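Pectate lyase (Pectobacterium carotovorum, PDB 4U49) cleaves pectate chains by calcium-dependent elimination, probably from within the polymer, and probably also acts on highly methyl-esterified pectins. Local coordinates at residues 38-43 and 187-192; 78-81 and 85-88; 229-232 and 237-240. All coordinates share one frame; numbering follows the deposited sequence.

Interaction 1: residues 38-43 and 187-192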
loop_
_atom_site.group_PDB
_atom_site.type_symbol
_atom_site.label_atom_id
_atom_site.label_comp_id
_atom_site.label_asym_id
_atom_site.label_seq_id
_atom_site.Cartn_x
_atom_site.Cartn_y
_atom_site.Cartn_z
ATOM N N SER A 38 0.433 10.319 -5.655
ATOM C CA SER A 38 -0.604 9.348 -5.351
ATOM C C SER A 38 -1.952 10.043 -5.421
ATOM O O SER A 38 -2.091 11.181 -4.972
ATOM C CB SER A 38 -0.379 8.724 -3.970
ATOM O OG SER A 38 -1.364 7.749 -3.681
ATOM N N TRP A 39 -2.950 9.375 -5.985
ATOM C CA TRP A 39 -4.244 10.022 -6.137
ATOM C C TRP A 39 -5.418 9.063 -6.055
ATOM O O TRP A 39 -5.270 7.857 -6.225
ATOM C CB TRP A 39 -4.299 10.794 -7.464
ATOM C CG TRP A 39 -4.113 9.962 -8.709
ATOM C CD1 TRP A 39 -5.096 9.406 -9.483
ATOM C CD2 TRP A 39 -2.868 9.624 -9.344
ATOM N NE1 TRP A 39 -4.539 8.734 -10.548
ATOM C CE2 TRP A 39 -3.180 8.849 -10.480
ATOM C CE3 TRP A 39 -1.527 9.889 -9.048
ATOM C CZ2 TRP A 39 -2.190 8.343 -11.326
ATOM C CZ3 TRP A 39 -0.549 9.386 -9.894
ATOM C CH2 TRP A 39 -0.887 8.625 -11.019
ATOM N N SER A 40 -6.587 9.620 -5.768
ATOM C CA SER A 40 -7.831 8.879 -5.864
ATOM C C SER A 40 -8.757 9.625 -6.806
ATOM O O SER A 40 -8.775 10.855 -6.827
ATOM C CB SER A 40 -8.491 8.709 -4.497
ATOM O OG SER A 40 -8.957 9.954 -4.010
ATOM N N THR A 41 -9.524 8.881 -7.591
ATOM C CA THR A 41 -10.481 9.492 -8.496
ATOM C C THR A 41 -11.796 8.719 -8.447
ATOM O O THR A 41 -11.811 7.515 -8.185
ATOM C CB THR A 41 -9.942 9.541 -9.945
ATOM O OG1 THR A 41 -10.824 10.320 -10.765
ATOM C CG2 THR A 41 -9.809 8.141 -10.522
ATOM N N ASP A 42 -12.901 9.417 -8.671
ATOM C CA ASP A 42 -14.197 8.757 -8.742
ATOM C C ASP A 42 -14.764 8.873 -10.147
ATOM O O ASP A 42 -15.904 8.484 -10.401
ATOM C CB ASP A 42 -15.169 9.342 -7.715
ATOM C CG ASP A 42 -15.128 10.854 -7.665
ATOM O OD1 ASP A 42 -14.910 11.484 -8.720
ATOM O OD2 ASP A 42 -15.308 11.414 -6.564
ATOM N N ALA A 43 -13.961 9.420 -11.055
ATOM C CA ALA A 43 -14.315 9.446 -12.466
ATOM C C ALA A 43 -14.449 8.013 -12.956
ATOM O O ALA A 43 -13.539 7.202 -12.783
ATOM C CB ALA A 43 -13.273 10.201 -13.276
ATOM N N ILE A 187 -8.876 1.211 1.289
ATOM C CA ILE A 187 -7.908 2.189 1.764
ATOM C C ILE A 187 -7.306 2.871 0.542
ATOM O O ILE A 187 -6.383 2.345 -0.087
ATOM C CB ILE A 187 -6.809 1.523 2.622
ATOM C CG1 ILE A 187 -7.431 0.860 3.856
ATOM C CG2 ILE A 187 -5.755 2.533 3.041
ATOM C CD1 ILE A 187 -6.474 -0.033 4.625
ATOM N N GLU A 188 -7.849 4.034 0.194
ATOM C CA GLU A 188 -7.544 4.652 -1.093
ATOM C C GLU A 188 -6.725 5.929 -0.957
ATOM O O GLU A 188 -7.121 6.852 -0.261
ATOM C CB GLU A 188 -8.842 4.948 -1.851
ATOM C CG GLU A 188 -9.766 3.745 -1.967
ATOM C CD GLU A 188 -11.008 4.031 -2.788
ATOM O OE1 GLU A 188 -11.021 5.043 -3.519
ATOM O OE2 GLU A 188 -11.973 3.243 -2.701
ATOM N N ASN A 189 -5.577 5.967 -1.627
ATOM C CA ASN A 189 -4.706 7.138 -1.602
ATOM C C ASN A 189 -4.350 7.571 -0.183
ATOM O O ASN A 189 -4.670 8.680 0.248
ATOM C CB ASN A 189 -5.350 8.305 -2.353
ATOM C CG ASN A 189 -4.390 9.460 -2.558
ATOM O OD1 ASN A 189 -3.173 9.271 -2.598
ATOM N ND2 ASN A 189 -4.931 10.666 -2.675
ATOM N N VAL A 190 -3.704 6.674 0.547
ATOM C CA VAL A 190 -3.162 7.006 1.853
ATOM C C VAL A 190 -1.647 7.050 1.752
ATOM O O VAL A 190 -1.041 6.203 1.101
ATOM C CB VAL A 190 -3.604 5.992 2.926
ATOM C CG1 VAL A 190 -2.888 6.244 4.256
ATOM C CG2 VAL A 190 -5.108 6.059 3.104
ATOM N N ILE A 191 -1.043 8.059 2.370
ATOM C CA ILE A 191 0.406 8.155 2.428
ATOM C C ILE A 191 0.896 7.960 3.861
ATOM O O ILE A 191 0.592 8.758 4.749
ATOM C CB ILE A 191 0.911 9.507 1.883
ATOM C CG1 ILE A 191 0.631 9.602 0.382
ATOM C CG2 ILE A 191 2.399 9.669 2.153
ATOM C CD1 ILE A 191 1.056 10.918 -0.247
ATOM N N TRP A 192 1.628 6.871 4.078
ATOM C CA TRP A 192 2.299 6.614 5.348
ATOM C C TRP A 192 3.681 7.260 5.328
ATOM O O TRP A 192 4.596 6.748 4.683
ATOM C CB TRP A 192 2.435 5.110 5.608
ATOM C CG TRP A 192 1.147 4.371 5.861
ATOM C CD1 TRP A 192 0.640 4.003 7.075
ATOM C CD2 TRP A 192 0.223 3.883 4.878
ATOM N NE1 TRP A 192 -0.545 3.327 6.911
ATOM C CE2 TRP A 192 -0.824 3.240 5.572
ATOM C CE3 TRP A 192 0.176 3.932 3.480
ATOM C CZ2 TRP A 192 -1.904 2.652 4.916
ATOM C CZ3 TRP A 192 -0.898 3.346 2.830
ATOM C CH2 TRP A 192 -1.924 2.717 3.548
#
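S38 and N189 share the one hydrogen bond between 38-43 and 187-192. The serine hydroxyl gives its proton to the amide oxygen, OG to OD1 2.6 Å, approaching well off the carbonyl's own line (C=O...donor angle 142°) and tilted 27° from its plane. N189 reaches it because CG stands anti to the backbone N (chi1 -170°), which sends the amide out toward strand 34-41. The other half of that amide is used as well: ND2 bonds N166, whose OD1 also takes the hydroxyl of S40, while S38 OG receives a weak bond from the backbone N of G212.

The remaining touches are van der Waals. The asparagine lies against the W39 backbone, with its CG 3.6 Å from W39 CA, and its CB meets the CB of S40 at 3.8 Å. Serines suit both places: each is small enough to let the strand come close, and each hydroxyl finds an amide oxygen, S38 that of N189 and S40 that of N166. Between them W39 turns its indole the other way, where NE1 bonds Q49. M27, on the adjoining strand 24-31, widens the interface by touching N189 and I191.

In fold terms, a strand of the N-terminal antiparallel domain rests on a corner of the parallel beta-helix. N189 occupies that corner with a left-handed backbone, a conformation asparagine tolerates well, and its bond to N166 on the neighbouring coil resembles a step of the asparagine ladders of pectate lyases.

The interface is therefore buried but small and largely polar. One amide serves both domains at once, its oxygen held by the N-terminal strand and its nitrogen by the helix, so each bond helps fix the rotation that the other needs.

Interaction 2: residues 78-81 and 85-88; sequences LTAN and DYWY
A tyrosine hydroxyl reaching back to an earlier part of its own loop makes this contact, in which Y86 and Y88 meet A80 and N81 across the loop between strands 74-77 and 87-94 of the N-terminal domain. The loop joins the two sheets of that antiparallel domain. The backbone N of N81 donates to Y86 OH at 3.0 Å with an N-H...O angle of 154°. A tyrosine near the start of a strand, bonded to the backbone five residues earlier, fits the tyrosine corner familiar from Greek-key sandwiches.

The ring then lies close along the loop. N81 O sits in its plane at the edge, 3.4 Å from CE2, and N81 CB packs 3.2 Å from OH. A80 approaches obliquely, its CB 3.6 Å from Y86 CE2, and the same methyl also meets Y88 OH at 3.7 Å. Alanine suits a position where two aromatic side chains converge, one from just ahead of strand 87-94 and one from within it. Y88 spends its hydroxyl on D77, the last residue of strand 74-77, while R53 from strand 46-54 makes a cation-pi contact with the Y86 ring. The N81 side chain turns elsewhere, its OD1 accepting from the backbone N of Q83.

Tyrosine brings both properties needed here: an apolar ring to pack on alanine and a hydroxyl to satisfy a peptide N-H. Together they probably hold the loop's path between the sheets.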
loop_
_atom_site.group_PDB
_atom_site.type_symbol
_atom_site.label_atom_id
_atom_site.label_comp_id
_atom_site.label_asym_id
_atom_site.label_seq_id
_atom_site.Cartn_x
_atom_site.Cartn_y
_atom_site.Cartn_z
ATOM N N LEU A 78 11.443 10.648 -10.994
ATOM C CA LEU A 78 12.872 10.582 -10.708
ATOM C C LEU A 78 13.671 11.628 -11.485
ATOM O O LEU A 78 14.893 11.685 -11.378
ATOM C CB LEU A 78 13.411 9.184 -11.024
ATOM C CG LEU A 78 12.834 8.025 -10.209
ATOM C CD1 LEU A 78 13.479 6.708 -10.611
ATOM C CD2 LEU A 78 13.013 8.273 -8.723
ATOM N N THR A 79 12.981 12.460 -12.260
ATOM C CA THR A 79 13.659 13.401 -13.148
ATOM C C THR A 79 13.593 14.850 -12.662
ATOM O O THR A 79 14.177 15.743 -13.280
ATOM C CB THR A 79 13.076 13.345 -14.574
ATOM O OG1 THR A 79 11.727 13.828 -14.564
ATOM C CG2 THR A 79 13.099 11.920 -15.113
ATOM N N ALA A 80 12.884 15.085 -11.565
ATOM C CA ALA A 80 12.722 16.438 -11.046
ATOM C C ALA A 80 13.998 16.942 -10.378
ATOM O O ALA A 80 14.744 16.164 -9.787
ATOM C CB ALA A 80 11.560 16.491 -10.068
ATOM N N ASN A 81 14.241 18.246 -10.476
ATOM C CA ASN A 81 15.367 18.878 -9.792
ATOM C C ASN A 81 15.150 18.858 -8.280
ATOM O O ASN A 81 14.203 19.463 -7.779
ATOM C CB ASN A 81 15.556 20.316 -10.290
ATOM C CG ASN A 81 16.868 20.938 -9.832
ATOM O OD1 ASN A 81 17.442 20.548 -8.816
ATOM N ND2 ASN A 81 17.341 21.925 -10.584
ATOM N N ASP A 85 11.206 23.474 -6.015
ATOM C CA ASP A 85 9.841 23.151 -5.618
ATOM C C ASP A 85 8.997 22.987 -6.878
ATOM O O ASP A 85 9.168 23.733 -7.841
ATOM C CB ASP A 85 9.248 24.238 -4.717
ATOM C CG ASP A 85 10.012 24.404 -3.415
ATOM O OD1 ASP A 85 10.577 23.406 -2.925
ATOM O OD2 ASP A 85 10.043 25.532 -2.882
ATOM N N TYR A 86 8.088 22.019 -6.873
ATOM C CA TYR A 86 7.279 21.743 -8.055
ATOM C C TYR A 86 5.786 21.704 -7.757
ATOM O O TYR A 86 5.366 21.475 -6.624
ATOM C CB TYR A 86 7.695 20.415 -8.688
ATOM C CG TYR A 86 9.007 20.455 -9.432
ATOM C CD1 TYR A 86 9.074 20.932 -10.731
ATOM C CD2 TYR A 86 10.175 19.997 -8.841
ATOM C CE1 TYR A 86 10.272 20.962 -11.419
ATOM C CE2 TYR A 86 11.376 20.025 -9.517
ATOM C CZ TYR A 86 11.419 20.505 -10.806
ATOM O OH TYR A 86 12.617 20.533 -11.480
ATOM N N TRP A 87 4.992 21.940 -8.793
ATOM C CA TRP A 87 3.566 21.675 -8.745
ATOM C C TRP A 87 3.274 20.510 -9.684
ATOM O O TRP A 87 3.934 20.357 -10.711
ATOM C CB TRP A 87 2.759 22.916 -9.132
ATOM C CG TRP A 87 2.866 24.025 -8.134
ATOM C CD1 TRP A 87 3.862 24.955 -8.046
ATOM C CD2 TRP A 87 1.940 24.327 -7.083
ATOM N NE1 TRP A 87 3.614 25.815 -7.003
ATOM C CE2 TRP A 87 2.443 25.450 -6.394
ATOM C CE3 TRP A 87 0.741 23.751 -6.650
ATOM C CZ2 TRP A 87 1.784 26.015 -5.305
ATOM C CZ3 TRP A 87 0.088 24.315 -5.566
ATOM C CH2 TRP A 87 0.611 25.433 -4.906
ATOM N N TYR A 88 2.299 19.683 -9.324
ATOM C CA TYR A 88 1.935 18.530 -10.140
ATOM C C TYR A 88 0.431 18.479 -10.383
ATOM O O TYR A 88 -0.353 18.969 -9.571
ATOM C CB TYR A 88 2.381 17.225 -9.476
ATOM C CG TYR A 88 3.873 16.984 -9.446
ATOM C CD1 TYR A 88 4.500 16.264 -10.454
ATOM C CD2 TYR A 88 4.653 17.456 -8.395
ATOM C CE1 TYR A 88 5.862 16.030 -10.425
ATOM C CE2 TYR A 88 6.015 17.228 -8.357
ATOM C CZ TYR A 88 6.614 16.512 -9.373
ATOM O OH TYR A 88 7.968 16.278 -9.346
#

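Interaction 3: residues 229-232 and 237-240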
loop_
_atom_site.group_PDB
_atom_site.type_symbol
_atom_site.label_atom_id
_atom_site.label_comp_id
_atom_site.label_asym_id
_atom_site.label_seq_id
_atom_site.Cartn_x
_atom_site.Cartn_y
_atom_site.Cartn_z
ATOM N N LEU A 229 1.972 -5.166 5.928
ATOM C CA LEU A 229 0.588 -5.625 5.983
ATOM C C LEU A 229 0.416 -6.740 7.004
ATOM O O LEU A 229 1.283 -7.576 7.163
ATOM C CB LEU A 229 0.136 -6.116 4.618
ATOM C CG LEU A 229 0.182 -5.073 3.513
ATOM C CD1 LEU A 229 -0.240 -5.663 2.182
ATOM C CD2 LEU A 229 -0.686 -3.873 3.873
ATOM N N GLN A 230 -0.703 -6.761 7.702
ATOM C CA GLN A 230 -0.858 -7.676 8.806
ATOM C C GLN A 230 -2.260 -8.239 8.639
ATOM O O GLN A 230 -3.188 -7.505 8.270
ATOM C CB GLN A 230 -0.554 -6.854 10.060
ATOM C CG GLN A 230 -0.285 -7.420 11.423
ATOM C CD GLN A 230 0.206 -8.828 11.459
ATOM O OE1 GLN A 230 1.284 -9.167 10.895
ATOM N NE2 GLN A 230 -0.422 -9.595 12.364
ATOM N N GLN A 231 -2.379 -9.555 8.801
ATOM C CA GLN A 231 -3.597 -10.276 8.418
ATOM C C GLN A 231 -3.741 -11.580 9.204
ATOM O O GLN A 231 -3.333 -12.651 8.745
ATOM C CB GLN A 231 -3.598 -10.593 6.916
ATOM C CG GLN A 231 -4.914 -11.141 6.374
ATOM C CD GLN A 231 -4.886 -11.392 4.865
ATOM O OE1 GLN A 231 -4.256 -10.645 4.117
ATOM N NE2 GLN A 231 -5.562 -12.456 4.417
ATOM N N ASN A 232 -4.316 -11.490 10.394
ATOM C CA ASN A 232 -4.358 -12.628 11.299
ATOM C C ASN A 232 -5.599 -13.489 11.120
ATOM O O ASN A 232 -5.582 -14.681 11.433
ATOM C CB ASN A 232 -4.260 -12.128 12.738
ATOM C CG ASN A 232 -2.829 -11.824 13.147
ATOM O OD1 ASN A 232 -2.510 -10.706 13.551
ATOM N ND2 ASN A 232 -1.953 -12.823 13.025
ATOM N N HIS A 237 -8.929 -11.798 2.902
ATOM C CA HIS A 237 -8.278 -11.463 1.648
ATOM C C HIS A 237 -7.811 -10.012 1.640
ATOM O O HIS A 237 -8.609 -9.095 1.825
ATOM C CB HIS A 237 -9.237 -11.715 0.480
ATOM C CG HIS A 237 -8.583 -11.686 -0.864
ATOM N ND1 HIS A 237 -9.303 -11.611 -2.038
ATOM C CD2 HIS A 237 -7.279 -11.732 -1.227
ATOM C CE1 HIS A 237 -8.472 -11.607 -3.063
ATOM N NE2 HIS A 237 -7.237 -11.681 -2.600
ATOM N N THR A 238 -6.515 -9.808 1.436
ATOM C CA THR A 238 -5.985 -8.466 1.243
ATOM C C THR A 238 -5.614 -8.275 -0.219
ATOM O O THR A 238 -4.907 -9.101 -0.804
ATOM C CB THR A 238 -4.755 -8.190 2.131
ATOM O OG1 THR A 238 -5.148 -8.191 3.512
ATOM C CG2 THR A 238 -4.142 -6.838 1.788
ATOM N N ILE A 239 -6.115 -7.190 -0.802
ATOM C CA ILE A 239 -5.859 -6.847 -2.195
ATOM C C ILE A 239 -5.052 -5.557 -2.285
ATOM O O ILE A 239 -5.390 -4.559 -1.646
ATOM C CB ILE A 239 -7.176 -6.678 -2.989
ATOM C CG1 ILE A 239 -8.014 -7.956 -2.922
ATOM C CG2 ILE A 239 -6.886 -6.302 -4.438
ATOM C CD1 ILE A 239 -9.344 -7.854 -3.656
ATOM N N VAL A 240 -3.980 -5.590 -3.070
ATOM C CA VAL A 240 -3.135 -4.424 -3.295
ATOM C C VAL A 240 -3.176 -4.030 -4.768
ATOM O O VAL A 240 -2.754 -4.801 -5.627
ATOM C CB VAL A 240 -1.673 -4.695 -2.879
ATOM C CG1 VAL A 240 -0.790 -3.508 -3.217
ATOM C CG2 VAL A 240 -1.587 -5.030 -1.391
#
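Q231 has CG anti to its own N (chi1 -171°) and stays extended at chi2 (178°), so its amide is carried straight out to T238; there the hydroxyl lies beside the backbone N, anti to the carbonyl carbon (chi1 -66°), and faces it. Both residues belong to the parallel beta-helix of the catalytic domain. Strand 229-230 leads through a short turn into strand 236-241 on another face, and their side chains meet in the buried interior.

The apolar half of the contact is made by L229, whose CD1 comes within 3.9 Å of V240 CG2 and 4.1 Å of T238 CG2. A200 and I209 also touch the leucine, as expected of a branched aliphatic chain filling the core of the coils. Its side chain lies about 8 Å from that of I195, a residue of the calcium site, though no calcium is bound to this chain.

The polar half is fully engaged. Q231 NE2 bonds S236 OG and N268 O, whereas OE1 also accepts from W254 NE1. T238 OG1 passes its proton to the glutamine and accepts from N202 ND2. Glutamine suits the place because a long neutral amide can both donate and accept without burying a charge. In the bond itself, T238 OG1 stands 2.7 Å from Q231 OE1, lifted well out of the plane of the carbonyl group it bonds.

Interaction 2 falls within the stretch of chain that interaction 1 brings together, and interaction 3 follows both. Their positions trace the two-domain architecture. Interaction 2 lies within the N-terminal sandwich, interaction 1 joins that sandwich to the beta-helix, and interaction 3 lies inside the helix. The centres of 1 and 2 are 20 Å apart, those of 1 and 3 are 18 Å, and those of 2 and 3, on opposite sides of the chain's centre, are 33 Å. None touches another. Strands 184-192 and 236-241 both pair with 206-210, linking interactions 1 and 3 through neighbouring coils, while interaction 3 lies nearer the calcium-binding residues. Of the three, only interaction 1 thus holds domain to domain.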